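Local atomic coordinates of acyl-[acyl-carrier-protein]--UDP-N-acetylglucosamine O-acyltransferase (PDB entry 4E6U), a protein that catalyses transfer of an acyl chain from acyl carrier protein to UDP-N-acetylglucosamine, a step of lipopolysaccharide synthesis. Residues S115-M120 and C129-H134; H134-N139 and H152-G157. One frame throughout, in Å; residues are numbered along the deposited sequence.

Contact 1 (S115-M120 and C129-H134); sequences SHNLLM and CIVGDH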
loop_
_atom_site.group_PDB
_atom_site.type_symbol
_atom_site.label_atom_id
_atom_site.label_comp_id
_atom_site.label_asym_id
_atom_site.label_seq_id
_atom_site.Cartn_x
_atom_site.Cartn_y
_atom_site.Cartn_z
ATOM N N SER A 115 21.443 -10.989 1.933
ATOM C CA SER A 115 22.169 -9.969 2.682
ATOM C C SER A 115 22.215 -8.628 1.971
ATOM O O SER A 115 22.102 -8.570 0.738
ATOM C CB SER A 115 23.608 -10.442 2.954
ATOM O OG SER A 115 23.601 -11.636 3.716
ATOM N N HIS A 116 22.382 -7.550 2.737
ATOM C CA HIS A 116 22.554 -6.210 2.193
ATOM C C HIS A 116 21.338 -5.709 1.415
ATOM O O HIS A 116 21.470 -4.894 0.504
ATOM C CB HIS A 116 23.834 -6.119 1.333
ATOM C CG HIS A 116 25.083 -6.401 2.102
ATOM N ND1 HIS A 116 25.673 -5.463 2.922
ATOM C CD2 HIS A 116 25.847 -7.513 2.185
ATOM C CE1 HIS A 116 26.751 -5.988 3.479
ATOM N NE2 HIS A 116 26.874 -7.233 3.054
ATOM N N ASN A 117 20.158 -6.189 1.805
ATOM C CA ASN A 117 18.914 -5.729 1.186
ATOM C C ASN A 117 18.334 -4.554 1.945
ATOM O O ASN A 117 18.512 -4.454 3.159
ATOM C CB ASN A 117 17.929 -6.881 1.156
ATOM C CG ASN A 117 18.419 -8.029 0.300
ATOM O OD1 ASN A 117 18.525 -7.884 -0.924
ATOM N ND2 ASN A 117 18.685 -9.171 0.899
ATOM N N LEU A 118 17.615 -3.706 1.227
ATOM C CA LEU A 118 16.815 -2.636 1.833
ATOM C C LEU A 118 15.365 -2.907 1.494
ATOM O O LEU A 118 14.982 -2.901 0.309
ATOM C CB LEU A 118 17.248 -1.277 1.302
ATOM C CG LEU A 118 16.328 -0.095 1.627
ATOM C CD1 LEU A 118 16.098 0.072 3.147
ATOM C CD2 LEU A 118 16.848 1.218 1.035
ATOM N N LEU A 119 14.574 -3.197 2.527
ATOM C CA LEU A 119 13.128 -3.380 2.407
ATOM C C LEU A 119 12.495 -2.138 2.994
ATOM O O LEU A 119 12.464 -1.978 4.216
ATOM C CB LEU A 119 12.660 -4.654 3.118
ATOM C CG LEU A 119 12.903 -5.995 2.411
ATOM C CD1 LEU A 119 14.392 -6.291 2.315
ATOM C CD2 LEU A 119 12.199 -7.127 3.136
ATOM N N MET A 120 12.054 -1.241 2.126
ATOM C CA MET A 120 11.445 0.004 2.591
ATOM C C MET A 120 10.075 -0.232 3.182
ATOM O O MET A 120 9.555 -1.350 3.186
ATOM C CB MET A 120 11.379 1.026 1.464
ATOM C CG MET A 120 12.747 1.515 1.061
ATOM S SD MET A 120 12.607 2.887 -0.111
ATOM C CE MET A 120 14.187 2.822 -0.926
ATOM N N CYS A 129 9.252 -17.189 -0.963
ATOM C CA CYS A 129 10.125 -16.366 -1.775
ATOM C C CYS A 129 11.579 -16.680 -1.482
ATOM O O CYS A 129 11.932 -17.106 -0.361
ATOM C CB CYS A 129 9.883 -14.876 -1.523
ATOM S SG CYS A 129 8.345 -14.281 -2.218
ATOM N N ILE A 130 12.416 -16.469 -2.489
ATOM C CA ILE A 130 13.860 -16.532 -2.327
ATOM C C ILE A 130 14.392 -15.236 -2.882
ATOM O O ILE A 130 14.164 -14.917 -4.042
ATOM C CB ILE A 130 14.505 -17.749 -3.053
ATOM C CG1 ILE A 130 13.913 -19.056 -2.533
ATOM C CG2 ILE A 130 16.042 -17.706 -2.893
ATOM C CD1 ILE A 130 14.426 -20.305 -3.279
ATOM N N VAL A 131 15.051 -14.456 -2.041
ATOM C CA VAL A 131 15.568 -13.160 -2.412
ATOM C C VAL A 131 17.054 -13.182 -2.161
ATOM O O VAL A 131 17.478 -13.639 -1.102
ATOM C CB VAL A 131 14.939 -12.044 -1.517
ATOM C CG1 VAL A 131 15.599 -10.681 -1.726
ATOM C CG2 VAL A 131 13.412 -11.957 -1.712
ATOM N N GLY A 132 17.828 -12.682 -3.114
ATOM C CA GLY A 132 19.287 -12.670 -3.016
ATOM C C GLY A 132 19.829 -11.500 -2.214
ATOM O O GLY A 132 19.308 -11.177 -1.129
ATOM N N ASP A 133 20.869 -10.857 -2.740
ATOM C CA ASP A 133 21.621 -9.839 -2.017
ATOM C C ASP A 133 21.548 -8.497 -2.712
ATOM O O ASP A 133 21.370 -8.433 -3.938
ATOM C CB ASP A 133 23.110 -10.218 -1.977
ATOM C CG ASP A 133 23.368 -11.529 -1.289
ATOM O OD1 ASP A 133 22.557 -12.011 -0.471
ATOM O OD2 ASP A 133 24.450 -12.116 -1.570
ATOM N N HIS A 134 21.729 -7.409 -1.958
ATOM C CA HIS A 134 21.889 -6.058 -2.515
ATOM C C HIS A 134 20.680 -5.549 -3.289
ATOM O O HIS A 134 20.812 -4.731 -4.211
ATOM C CB HIS A 134 23.173 -5.935 -3.385
ATOM C CG HIS A 134 24.440 -6.221 -2.638
ATOM N ND1 HIS A 134 25.021 -5.311 -1.779
ATOM C CD2 HIS A 134 25.242 -7.312 -2.632
ATOM C CE1 HIS A 134 26.121 -5.838 -1.265
ATOM N NE2 HIS A 134 26.276 -7.048 -1.768
HETATM O O HOH W 1 23.478 -13.881 2.157
#
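Ser115 and Asp133 meet at a turn of the left-handed parallel beta-helix, the fold of hexapeptide-repeat acyltransferases, where 129-134 comes round one coil later to lie against 115-120. Three direct hydrogen bonds join the segments. Ser115 N donates to Asp133 OD1 over 2.8 Å, from 39° out of the carboxylate plane. The chain returns a bond from His134 N to Ser115 O at 3.0 Å. Asn117 supplies the third: its ND2 lies 2.9 Å from Gly132 O, and the acceptor sits almost in the amide plane. With ND2 turned to Gly132, the OD1 of the same amide accepts from Asn135 N. A water bonded to Ser115 OG adds a weak bridge to Asp133 OD1, while OG is also held by Asn90 N.

In both His116 and His134, CG is anti to the carbonyl carbon (chi1 near -60°), which sends the two side chains off the same way. The ring planes differ by 4°, yet they are slid apart, with centroids 4.8 Å from each other, and barely overlap. One face of the His134 ring is covered instead by a CH-pi contact from His116 CB, 3.3 Å above the plane, displaced toward the rim, nearest ND1 and CE1.

Contact 2 (H134-N139 and H152-G157); sequences HNIFAN and HVIVGG. With EDO (1,2-ethanediol), chain J.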
loop_
_atom_site.group_PDB
_atom_site.type_symbol
_atom_site.label_atom_id
_atom_site.label_comp_id
_atom_site.label_asym_id
_atom_site.label_seq_id
_atom_site.Cartn_x
_atom_site.Cartn_y
_atom_site.Cartn_z
ATOM N N HIS A 134 21.729 -7.409 -1.958
ATOM C CA HIS A 134 21.889 -6.058 -2.515
ATOM C C HIS A 134 20.680 -5.549 -3.289
ATOM O O HIS A 134 20.812 -4.731 -4.211
ATOM C CB HIS A 134 23.173 -5.935 -3.385
ATOM C CG HIS A 134 24.440 -6.221 -2.638
ATOM N ND1 HIS A 134 25.021 -5.311 -1.779
ATOM C CD2 HIS A 134 25.242 -7.312 -2.632
ATOM C CE1 HIS A 134 26.121 -5.838 -1.265
ATOM N NE2 HIS A 134 26.276 -7.048 -1.768
ATOM N N ASN A 135 19.497 -6.006 -2.898
ATOM C CA ASN A 135 18.274 -5.563 -3.543
ATOM C C ASN A 135 17.637 -4.392 -2.813
ATOM O O ASN A 135 17.879 -4.206 -1.617
ATOM C CB ASN A 135 17.288 -6.709 -3.607
ATOM C CG ASN A 135 17.845 -7.897 -4.360
ATOM O OD1 ASN A 135 18.118 -7.796 -5.565
ATOM N ND2 ASN A 135 18.017 -9.017 -3.678
ATOM N N ILE A 136 16.825 -3.630 -3.523
ATOM C CA ILE A 136 16.094 -2.510 -2.928
ATOM C C ILE A 136 14.645 -2.671 -3.301
ATOM O O ILE A 136 14.301 -2.716 -4.487
ATOM C CB ILE A 136 16.592 -1.143 -3.431
ATOM C CG1 ILE A 136 18.059 -0.916 -3.042
ATOM C CG2 ILE A 136 15.663 -0.019 -2.908
ATOM C CD1 ILE A 136 18.693 0.317 -3.679
ATOM N N PHE A 137 13.783 -2.765 -2.294
ATOM C CA PHE A 137 12.334 -2.782 -2.474
ATOM C C PHE A 137 11.813 -1.465 -1.944
ATOM O O PHE A 137 11.924 -1.192 -0.745
ATOM C CB PHE A 137 11.709 -3.933 -1.697
ATOM C CG PHE A 137 12.264 -5.279 -2.052
ATOM C CD1 PHE A 137 11.662 -6.049 -3.045
ATOM C CD2 PHE A 137 13.406 -5.755 -1.426
ATOM C CE1 PHE A 137 12.169 -7.287 -3.377
ATOM C CE2 PHE A 137 13.917 -6.992 -1.734
ATOM C CZ PHE A 137 13.299 -7.769 -2.721
ATOM N N ALA A 138 11.280 -0.631 -2.823
ATOM C CA ALA A 138 10.731 0.650 -2.407
ATOM C C ALA A 138 9.405 0.473 -1.680
ATOM O O ALA A 138 8.890 -0.633 -1.530
ATOM C CB ALA A 138 10.597 1.596 -3.592
ATOM N N ASN A 139 8.865 1.570 -1.187
ATOM C CA ASN A 139 7.695 1.487 -0.332
ATOM C C ASN A 139 6.544 0.724 -0.945
ATOM O O ASN A 139 6.287 0.850 -2.144
ATOM C CB ASN A 139 7.192 2.900 0.005
ATOM C CG ASN A 139 8.052 3.586 1.017
ATOM O OD1 ASN A 139 9.260 3.600 0.888
ATOM N ND2 ASN A 139 7.421 4.177 2.047
ATOM N N HIS A 152 21.014 -7.285 -6.677
ATOM C CA HIS A 152 21.131 -5.951 -7.280
ATOM C C HIS A 152 19.904 -5.532 -8.078
ATOM O O HIS A 152 20.004 -4.798 -9.061
ATOM C CB HIS A 152 22.403 -5.873 -8.141
ATOM C CG HIS A 152 23.655 -5.992 -7.346
ATOM N ND1 HIS A 152 24.157 -4.950 -6.599
ATOM C CD2 HIS A 152 24.498 -7.034 -7.160
ATOM C CE1 HIS A 152 25.264 -5.343 -5.993
ATOM N NE2 HIS A 152 25.486 -6.604 -6.309
ATOM N N VAL A 153 18.737 -5.996 -7.642
ATOM C CA VAL A 153 17.460 -5.644 -8.256
ATOM C C VAL A 153 16.876 -4.410 -7.560
ATOM O O VAL A 153 17.050 -4.245 -6.345
ATOM C CB VAL A 153 16.467 -6.814 -8.124
ATOM C CG1 VAL A 153 15.097 -6.458 -8.699
ATOM C CG2 VAL A 153 17.046 -8.079 -8.802
ATOM N N ILE A 154 16.199 -3.552 -8.312
ATOM C CA ILE A 154 15.489 -2.423 -7.708
ATOM C C ILE A 154 14.044 -2.561 -8.107
ATOM O O ILE A 154 13.720 -2.669 -9.302
ATOM C CB ILE A 154 16.038 -1.064 -8.161
ATOM C CG1 ILE A 154 17.510 -0.933 -7.759
ATOM C CG2 ILE A 154 15.182 0.105 -7.604
ATOM C CD1 ILE A 154 18.206 0.312 -8.275
ATOM N N VAL A 155 13.164 -2.577 -7.110
ATOM C CA VAL A 155 11.730 -2.641 -7.355
ATOM C C VAL A 155 11.096 -1.328 -6.921
ATOM O O VAL A 155 11.112 -0.970 -5.741
ATOM C CB VAL A 155 11.058 -3.819 -6.637
ATOM C CG1 VAL A 155 9.579 -3.926 -7.049
ATOM C CG2 VAL A 155 11.816 -5.137 -6.911
ATOM N N GLY A 156 10.553 -0.587 -7.880
ATOM C CA GLY A 156 9.970 0.719 -7.601
ATOM C C GLY A 156 8.711 0.638 -6.753
ATOM O O GLY A 156 8.030 -0.381 -6.691
ATOM N N GLY A 157 8.404 1.754 -6.111
ATOM C CA GLY A 157 7.356 1.791 -5.099
ATOM C C GLY A 157 5.994 1.410 -5.619
ATOM O O GLY A 157 5.636 1.712 -6.768
HETATM C C1 EDO J . 9.552 6.327 -1.176
HETATM O O1 EDO J . 10.072 5.059 -1.611
HETATM C C2 EDO J . 8.038 6.380 -1.355
HETATM O O2 EDO J . 7.622 5.356 -2.270
HETATM O O HOH W 2 19.643 -2.834 -5.782
#
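Val153 O takes two hydrogen bonds, from Ile136 N at 2.9 Å and from a water that also donates to His134 O. The segments run in the same direction, 1° apart, as neighbouring rungs on one flat side of the left-handed parallel beta-helix. Ile136 pairs with Ile154 and Phe137 with Val155 in parallel bridges, and the ladder is completed by nearly straight N-H...O bonds from Val155 N to Ile136 O and from Ala138 N to Val155 O.

Before the strands, a side chain continues this ladder. With CG anti to its own carbonyl carbon and beside the backbone N (chi1 -59°), the amide of Asn135 is carried toward 152-153, where OD1 accepts from Val153 N over 2.8 Å, in the carbonyl plane and on a lone pair. ND2 donates to Gly150 O, and the two bonds together fix which way the amide is flipped; OD1 also presses against Val153 CB at 3.2 Å.

Inside the coil, Val155 CG2 approaches Phe137 CD1 obliquely at 4.0 Å; on the other side of the sheet, Ile136 CD1 and Ile154 CG1 touch loosely at 4.4 Å, and Leu77 of the second subunit packs on Ile136. His134 CB lies over one face of the His152 ring, 3.6 Å from its centroid, while the two near-parallel rings are slid apart.

Beyond the strands Ala138 CB comes within 3.3 Å of Gly157 N. Asn139 OD1, which also takes a hydrogen bond from Gln75 NE2 of the second subunit, accepts from O1 of a 1,2-ethanediol, probably from the crystallisation liquor, at 3.0 Å.

Both contacts join successive coils of the same beta-helix, and both are partly buried, with exposed or partly exposed histidines at the turn and buried asparagines behind them. They share His134. Strands 118-119 and 136-137 are neighbours in one sheet, joined by probable hydrogen bonds such as Phe137 N to Leu118 O. The chemistry follows position: contact 1 lays the turn at 132-134 on the turn at 115-117 of the coil before, burying 290 Å² through three hydrogen bonds and a pair of histidine rings slid apart, whereas contact 2 adds a regular strand pair and buries 515 Å². Both touch the second subunit, whose Gln75 packs on Met120.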